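Side-chain contacts in protein mini spindles (Drosophila melanogaster, PDB 5VJC), which probably binds tubulin through its TOG domains and so promotes microtubule dynamics and formation of the mitotic spindle: residues A[95-100]-A[138-143]; A[29-34]-A[99-104]. All coordinates share one frame; numbering follows the deposited sequence.

Contact 1 (A[95-100]-A[138-143])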
loop_
_atom_site.group_PDB
_atom_site.type_symbol
_atom_site.label_atom_id
_atom_site.label_comp_id
_atom_site.label_asym_id
_atom_site.label_seq_id
_atom_site.Cartn_x
_atom_site.Cartn_y
_atom_site.Cartn_z
ATOM N N TRP A 95 -3.501 9.870 -8.015
ATOM C CA TRP A 95 -2.494 10.925 -8.173
ATOM C C TRP A 95 -1.314 10.666 -7.219
ATOM O O TRP A 95 -0.164 10.890 -7.570
ATOM C CB TRP A 95 -3.080 12.319 -7.910
ATOM C CG TRP A 95 -2.041 13.410 -8.029
ATOM C CD1 TRP A 95 -1.478 13.886 -9.184
ATOM C CD2 TRP A 95 -1.423 14.138 -6.954
ATOM N NE1 TRP A 95 -0.550 14.865 -8.890
ATOM C CE2 TRP A 95 -0.506 15.043 -7.533
ATOM C CE3 TRP A 95 -1.568 14.124 -5.560
ATOM C CZ2 TRP A 95 0.271 15.908 -6.768
ATOM C CZ3 TRP A 95 -0.788 14.989 -4.798
ATOM C CH2 TRP A 95 0.114 15.866 -5.402
ATOM N N LEU A 96 -1.610 10.181 -6.023
ATOM C CA LEU A 96 -0.535 9.899 -5.080
ATOM C C LEU A 96 0.291 8.692 -5.541
ATOM O O LEU A 96 1.508 8.704 -5.394
ATOM C CB LEU A 96 -1.097 9.708 -3.665
ATOM C CG LEU A 96 -1.621 11.070 -3.186
ATOM C CD1 LEU A 96 -2.640 10.932 -2.080
ATOM C CD2 LEU A 96 -0.437 11.999 -2.773
ATOM N N THR A 97 -0.342 7.686 -6.143
ATOM C CA THR A 97 0.414 6.533 -6.630
ATOM C C THR A 97 1.448 6.972 -7.680
ATOM O O THR A 97 2.528 6.380 -7.764
ATOM C CB THR A 97 -0.480 5.413 -7.241
ATOM O OG1 THR A 97 -1.072 5.851 -8.472
ATOM C CG2 THR A 97 -1.574 4.938 -6.243
ATOM N N LEU A 98 1.141 8.009 -8.466
ATOM C CA LEU A 98 2.158 8.542 -9.383
ATOM C C LEU A 98 3.337 9.164 -8.627
ATOM O O LEU A 98 4.486 8.949 -8.981
ATOM C CB LEU A 98 1.547 9.573 -10.331
ATOM C CG LEU A 98 0.443 9.050 -11.236
ATOM C CD1 LEU A 98 -0.143 10.236 -11.999
ATOM C CD2 LEU A 98 0.968 7.980 -12.217
ATOM N N ARG A 99 3.034 9.907 -7.565
ATOM C CA ARG A 99 4.048 10.517 -6.706
ATOM C C ARG A 99 4.904 9.509 -5.940
ATOM O O ARG A 99 5.978 9.851 -5.437
ATOM C CB ARG A 99 3.384 11.471 -5.701
ATOM C CG ARG A 99 2.882 12.742 -6.369
ATOM C CD ARG A 99 3.930 13.174 -7.368
ATOM N NE ARG A 99 3.445 14.041 -8.435
ATOM C CZ ARG A 99 2.471 13.742 -9.284
ATOM N NH1 ARG A 99 1.813 12.596 -9.182
ATOM N NH2 ARG A 99 2.126 14.614 -10.231
ATOM N N PHE A 100 4.430 8.275 -5.833
ATOM C CA PHE A 100 5.229 7.247 -5.176
ATOM C C PHE A 100 6.431 6.833 -6.026
ATOM O O PHE A 100 7.386 6.265 -5.506
ATOM C CB PHE A 100 4.376 6.028 -4.845
ATOM C CG PHE A 100 3.355 6.277 -3.761
ATOM C CD1 PHE A 100 3.473 7.360 -2.908
ATOM C CD2 PHE A 100 2.266 5.431 -3.611
ATOM C CE1 PHE A 100 2.530 7.591 -1.903
ATOM C CE2 PHE A 100 1.317 5.653 -2.610
ATOM C CZ PHE A 100 1.453 6.734 -1.759
ATOM N N VAL A 138 -3.010 0.202 -3.082
ATOM C CA VAL A 138 -2.171 -0.557 -2.147
ATOM C C VAL A 138 -0.849 -1.123 -2.710
ATOM O O VAL A 138 0.164 -1.005 -2.040
ATOM C CB VAL A 138 -2.991 -1.699 -1.519
ATOM C CG1 VAL A 138 -2.158 -2.508 -0.500
ATOM C CG2 VAL A 138 -4.242 -1.121 -0.873
ATOM N N PRO A 139 -0.841 -1.721 -3.930
ATOM C CA PRO A 139 0.439 -2.254 -4.432
ATOM C C PRO A 139 1.512 -1.177 -4.552
ATOM O O PRO A 139 2.699 -1.430 -4.297
ATOM C CB PRO A 139 0.092 -2.800 -5.828
ATOM C CG PRO A 139 -1.357 -2.962 -5.833
ATOM C CD PRO A 139 -1.954 -2.014 -4.846
ATOM N N HIS A 140 1.071 0.023 -4.931
ATOM C CA HIS A 140 1.963 1.132 -5.148
ATOM C C HIS A 140 2.426 1.714 -3.834
ATOM O O HIS A 140 3.596 2.097 -3.697
ATOM C CB HIS A 140 1.285 2.202 -6.009
ATOM C CG HIS A 140 0.797 1.676 -7.316
ATOM N ND1 HIS A 140 1.649 1.358 -8.351
ATOM C CD2 HIS A 140 -0.452 1.363 -7.740
ATOM C CE1 HIS A 140 0.941 0.900 -9.370
ATOM N NE2 HIS A 140 -0.336 0.891 -9.025
ATOM N N LEU A 141 1.509 1.801 -2.875
ATOM C CA LEU A 141 1.890 2.223 -1.537
ATOM C C LEU A 141 2.937 1.269 -0.963
ATOM O O LEU A 141 3.960 1.703 -0.458
ATOM C CB LEU A 141 0.669 2.273 -0.622
ATOM C CG LEU A 141 0.868 2.382 0.882
ATOM C CD1 LEU A 141 1.359 3.786 1.248
ATOM C CD2 LEU A 141 -0.485 2.006 1.633
ATOM N N LEU A 142 2.680 -0.032 -1.080
ATOM C CA LEU A 142 3.568 -1.038 -0.505
ATOM C C LEU A 142 4.985 -0.989 -1.068
ATOM O O LEU A 142 5.935 -1.362 -0.378
ATOM C CB LEU A 142 2.992 -2.433 -0.701
ATOM C CG LEU A 142 2.112 -2.889 0.461
ATOM C CD1 LEU A 142 1.197 -4.004 -0.001
ATOM C CD2 LEU A 142 2.991 -3.368 1.620
ATOM N N LEU A 143 5.119 -0.537 -2.316
ATOM C CA LEU A 143 6.423 -0.338 -2.942
ATOM C C LEU A 143 7.353 0.523 -2.115
ATOM O O LEU A 143 8.559 0.357 -2.180
ATOM C CB LEU A 143 6.275 0.301 -4.328
ATOM C CG LEU A 143 5.933 -0.668 -5.462
ATOM C CD1 LEU A 143 5.960 0.090 -6.778
ATOM C CD2 LEU A 143 6.903 -1.862 -5.505
#

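Contact 2 (A[29-34]-A[99-104])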
loop_
_atom_site.group_PDB
_atom_site.type_symbol
_atom_site.label_atom_id
_atom_site.label_comp_id
_atom_site.label_asym_id
_atom_site.label_seq_id
_atom_site.Cartn_x
_atom_site.Cartn_y
_atom_site.Cartn_z
ATOM N N TRP A 29 -5.902 0.730 -13.636
ATOM C CA TRP A 29 -4.807 1.408 -12.953
ATOM C C TRP A 29 -3.833 0.429 -12.319
ATOM O O TRP A 29 -3.817 0.245 -11.095
ATOM C CB TRP A 29 -5.339 2.356 -11.886
ATOM C CG TRP A 29 -4.323 3.389 -11.491
ATOM C CD1 TRP A 29 -3.493 3.365 -10.394
ATOM C CD2 TRP A 29 -4.018 4.605 -12.204
ATOM N NE1 TRP A 29 -2.707 4.499 -10.380
ATOM C CE2 TRP A 29 -3.007 5.270 -11.481
ATOM C CE3 TRP A 29 -4.515 5.193 -13.381
ATOM C CZ2 TRP A 29 -2.480 6.502 -11.892
ATOM C CZ3 TRP A 29 -3.976 6.421 -13.797
ATOM C CH2 TRP A 29 -2.968 7.055 -13.055
ATOM N N THR A 30 -3.015 -0.190 -13.160
ATOM C CA THR A 30 -2.030 -1.169 -12.720
ATOM C C THR A 30 -0.830 -1.092 -13.647
ATOM O O THR A 30 -0.992 -1.012 -14.867
ATOM C CB THR A 30 -2.597 -2.608 -12.721
ATOM O OG1 THR A 30 -1.525 -3.538 -12.535
ATOM C CG2 THR A 30 -3.274 -2.918 -14.046
ATOM N N PHE A 31 0.369 -1.081 -13.076
ATOM C CA PHE A 31 1.586 -0.938 -13.866
ATOM C C PHE A 31 2.835 -1.205 -13.045
ATOM O O PHE A 31 2.815 -1.106 -11.821
ATOM C CB PHE A 31 1.685 0.463 -14.473
ATOM C CG PHE A 31 1.328 1.564 -13.513
ATOM C CD1 PHE A 31 0.065 2.151 -13.551
ATOM C CD2 PHE A 31 2.246 2.010 -12.576
ATOM C CE1 PHE A 31 -0.273 3.178 -12.681
ATOM C CE2 PHE A 31 1.913 3.021 -11.695
ATOM C CZ PHE A 31 0.648 3.608 -11.749
ATOM N N VAL A 32 3.918 -1.538 -13.739
ATOM C CA VAL A 32 5.226 -1.666 -13.123
ATOM C C VAL A 32 5.771 -0.275 -12.863
ATOM O O VAL A 32 6.147 0.071 -11.750
ATOM C CB VAL A 32 6.208 -2.450 -14.020
ATOM C CG1 VAL A 32 7.638 -2.294 -13.513
ATOM C CG2 VAL A 32 5.813 -3.916 -14.098
ATOM N N THR A 33 5.802 0.518 -13.924
ATOM C CA THR A 33 6.201 1.904 -13.848
ATOM C C THR A 33 5.142 2.694 -14.597
ATOM O O THR A 33 4.657 2.250 -15.635
ATOM C CB THR A 33 7.608 2.105 -14.443
ATOM O OG1 THR A 33 8.572 1.512 -13.560
ATOM C CG2 THR A 33 7.941 3.583 -14.637
ATOM N N PRO A 34 4.735 3.845 -14.050
ATOM C CA PRO A 34 3.682 4.605 -14.734
ATOM C C PRO A 34 4.233 5.400 -15.913
ATOM O O PRO A 34 5.174 6.170 -15.747
ATOM C CB PRO A 34 3.161 5.538 -13.639
ATOM C CG PRO A 34 4.345 5.767 -12.756
ATOM C CD PRO A 34 5.129 4.465 -12.768
ATOM N N ARG A 99 3.034 9.907 -7.565
ATOM C CA ARG A 99 4.048 10.517 -6.706
ATOM C C ARG A 99 4.904 9.509 -5.940
ATOM O O ARG A 99 5.978 9.851 -5.437
ATOM C CB ARG A 99 3.384 11.471 -5.701
ATOM C CG ARG A 99 2.882 12.742 -6.369
ATOM C CD ARG A 99 3.930 13.174 -7.368
ATOM N NE ARG A 99 3.445 14.041 -8.435
ATOM C CZ ARG A 99 2.471 13.742 -9.284
ATOM N NH1 ARG A 99 1.813 12.596 -9.182
ATOM N NH2 ARG A 99 2.126 14.614 -10.231
ATOM N N PHE A 100 4.430 8.275 -5.833
ATOM C CA PHE A 100 5.229 7.247 -5.176
ATOM C C PHE A 100 6.431 6.833 -6.026
ATOM O O PHE A 100 7.386 6.265 -5.506
ATOM C CB PHE A 100 4.376 6.028 -4.845
ATOM C CG PHE A 100 3.355 6.277 -3.761
ATOM C CD1 PHE A 100 3.473 7.360 -2.908
ATOM C CD2 PHE A 100 2.266 5.431 -3.611
ATOM C CE1 PHE A 100 2.530 7.591 -1.903
ATOM C CE2 PHE A 100 1.317 5.653 -2.610
ATOM C CZ PHE A 100 1.453 6.734 -1.759
ATOM N N TYR A 101 6.388 7.113 -7.327
ATOM C CA TYR A 101 7.494 6.743 -8.214
ATOM C C TYR A 101 8.496 7.877 -8.409
ATOM O O TYR A 101 9.592 7.667 -8.928
ATOM C CB TYR A 101 6.952 6.274 -9.559
ATOM C CG TYR A 101 6.245 4.955 -9.429
ATOM C CD1 TYR A 101 4.899 4.900 -9.082
ATOM C CD2 TYR A 101 6.930 3.760 -9.595
ATOM C CE1 TYR A 101 4.242 3.692 -8.939
ATOM C CE2 TYR A 101 6.284 2.546 -9.449
ATOM C CZ TYR A 101 4.940 2.520 -9.128
ATOM O OH TYR A 101 4.294 1.319 -8.991
ATOM N N ASP A 102 8.126 9.077 -7.977
ATOM C CA ASP A 102 9.065 10.191 -7.986
ATOM C C ASP A 102 10.036 10.026 -6.829
ATOM O O ASP A 102 9.732 9.360 -5.835
ATOM C CB ASP A 102 8.328 11.532 -7.906
ATOM C CG ASP A 102 7.369 11.756 -9.089
ATOM O OD1 ASP A 102 7.421 10.991 -10.083
ATOM O OD2 ASP A 102 6.571 12.717 -9.026
ATOM N N THR A 103 11.215 10.619 -6.961
ATOM C CA THR A 103 12.291 10.366 -6.009
ATOM C C THR A 103 12.365 11.402 -4.905
ATOM O O THR A 103 13.405 11.537 -4.258
ATOM C CB THR A 103 13.676 10.329 -6.700
ATOM O OG1 THR A 103 13.933 11.595 -7.316
ATOM C CG2 THR A 103 13.734 9.230 -7.759
ATOM N N ASN A 104 11.289 12.144 -4.671
ATOM C CA ASN A 104 11.411 13.201 -3.682
ATOM C C ASN A 104 10.863 12.800 -2.318
ATOM O O ASN A 104 9.675 12.498 -2.173
ATOM C CB ASN A 104 10.725 14.469 -4.161
ATOM C CG ASN A 104 11.147 15.666 -3.357
ATOM O OD1 ASN A 104 10.599 15.931 -2.290
ATOM N ND2 ASN A 104 12.146 16.388 -3.847
HETATM O O HOH W 1 4.612 -1.341 -9.372
#

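Contact 1 (A[95-100]-A[138-143])
Phe100 reaches over to the backbone of His140 and Leu141. Its CB still lies at the margin, 4.2 Å from His140 O. Its CG sits beside the Phe100 backbone N, anti to the carbonyl carbon (chi1 -69°), and this lays the ring back along its own helix, past Leu141. Leu96 O of its own helix lies over one face of the ring, toward the rim. Further out, CD2 comes to 3.6 Å from His140 O. CE2 goes on to Leu141 CA, also at 3.6 Å, and touches Leu141 CB at 4.0 Å. Both His140 O and Leu141 CA approach the ring obliquely. Beyond the two segments, Leu108 and Leu115 of helix 105-124 also pack on Phe100.

The segments lie in the last turns of helices 89-99 and 131-142, neighbours in the HEAT-repeat array of a TOG domain. The backbones come nearest at Thr97 and His140, with CA atoms 5.8 Å apart. Here the packing is apolar. Thr97 CB meets His140 CB at 3.9 Å, and Thr97 CG2 touches His140 CD2 at 4.0 Å. Thr97 OG1 and His140 ND1 have their partners elsewhere. Thr97 OG1 is hydrogen-bonded to Lys94 O in its own helix and to Trp29 NE1. His140 ND1 pairs with Tyr101 OH, which probably fixes the turn of the imidazole. Leu141 gives its CB to Phe100, while its side chain also packs on Leu112 of helix 105-124 and on Val156, Val159 and Leu160 of helix 150-166.

Contact 2 (A[29-34]-A[99-104])
Tyr101 lies against Phe31, Val32 and Pro34, joining two loops of the TOG domain's HEAT-repeat array. Segment 29-34 leads into helix 36-48. Segment 99-104 links helix 89-99 to helix 105-124.

The main apolar contact is a CH-pi interaction. Pro34 CD sits over one face of the Tyr101 ring, 3.6 Å from its centroid and 13° off the normal. Pro34 CG leans toward Tyr101 CD1 at 3.8 Å. The other end of the proline ring is used too, since Pro34 CB lies over a face of the Phe31 ring, toward its rim. One proline thus serves two aromatic rings. Val32 O meets the Tyr101 ring obliquely, a van der Waals contact 3.4 Å from Tyr101 CE2.

The aromatic pair is oblique. The Phe31 and Tyr101 rings are 5.8 Å apart at their centroids, with planes at 56°. Tyr101 CE1 comes to the edge of the Phe31 ring, 3.7 Å from Phe31 CE2. A chi1 of 44° puts Phe31 CG between its backbone N and carbonyl carbon, and this brings CE2 to Tyr101 although the CB bond does not point there. The ring also meets those of His140 and Phe38.

Polar contacts gather at the tyrosine tip. Tyr101 OH is hydrogen-bonded to His140 ND1 and to a water in its ring plane. A phenylalanine in place of Tyr101 would probably leave His140 ND1 and this water without their hydroxyl partner. The water, 2.7 Å from Tyr101 OH, donates a hydrogen bond to Phe31 O at 3.0 Å.

Overall arrangement
Contact 1 is buried and joins the last turns of two helices, its centre about 7 Å from the centre of the chain. Contact 2 lies at the surface, about 12 Å from that centre, and joins two loops. They share Arg99 and Phe100, near the end of helix 89-99. Side-chain carbons against carbons and the backbone of His140 and Leu141 make up contact 1. Contact 2 adds a proline over an aromatic face and a bridging water. The two also meet directly. Polar atoms of the buried contact find partners in residues of the surface one, and Phe31 of contact 2 also packs on His140 of contact 1.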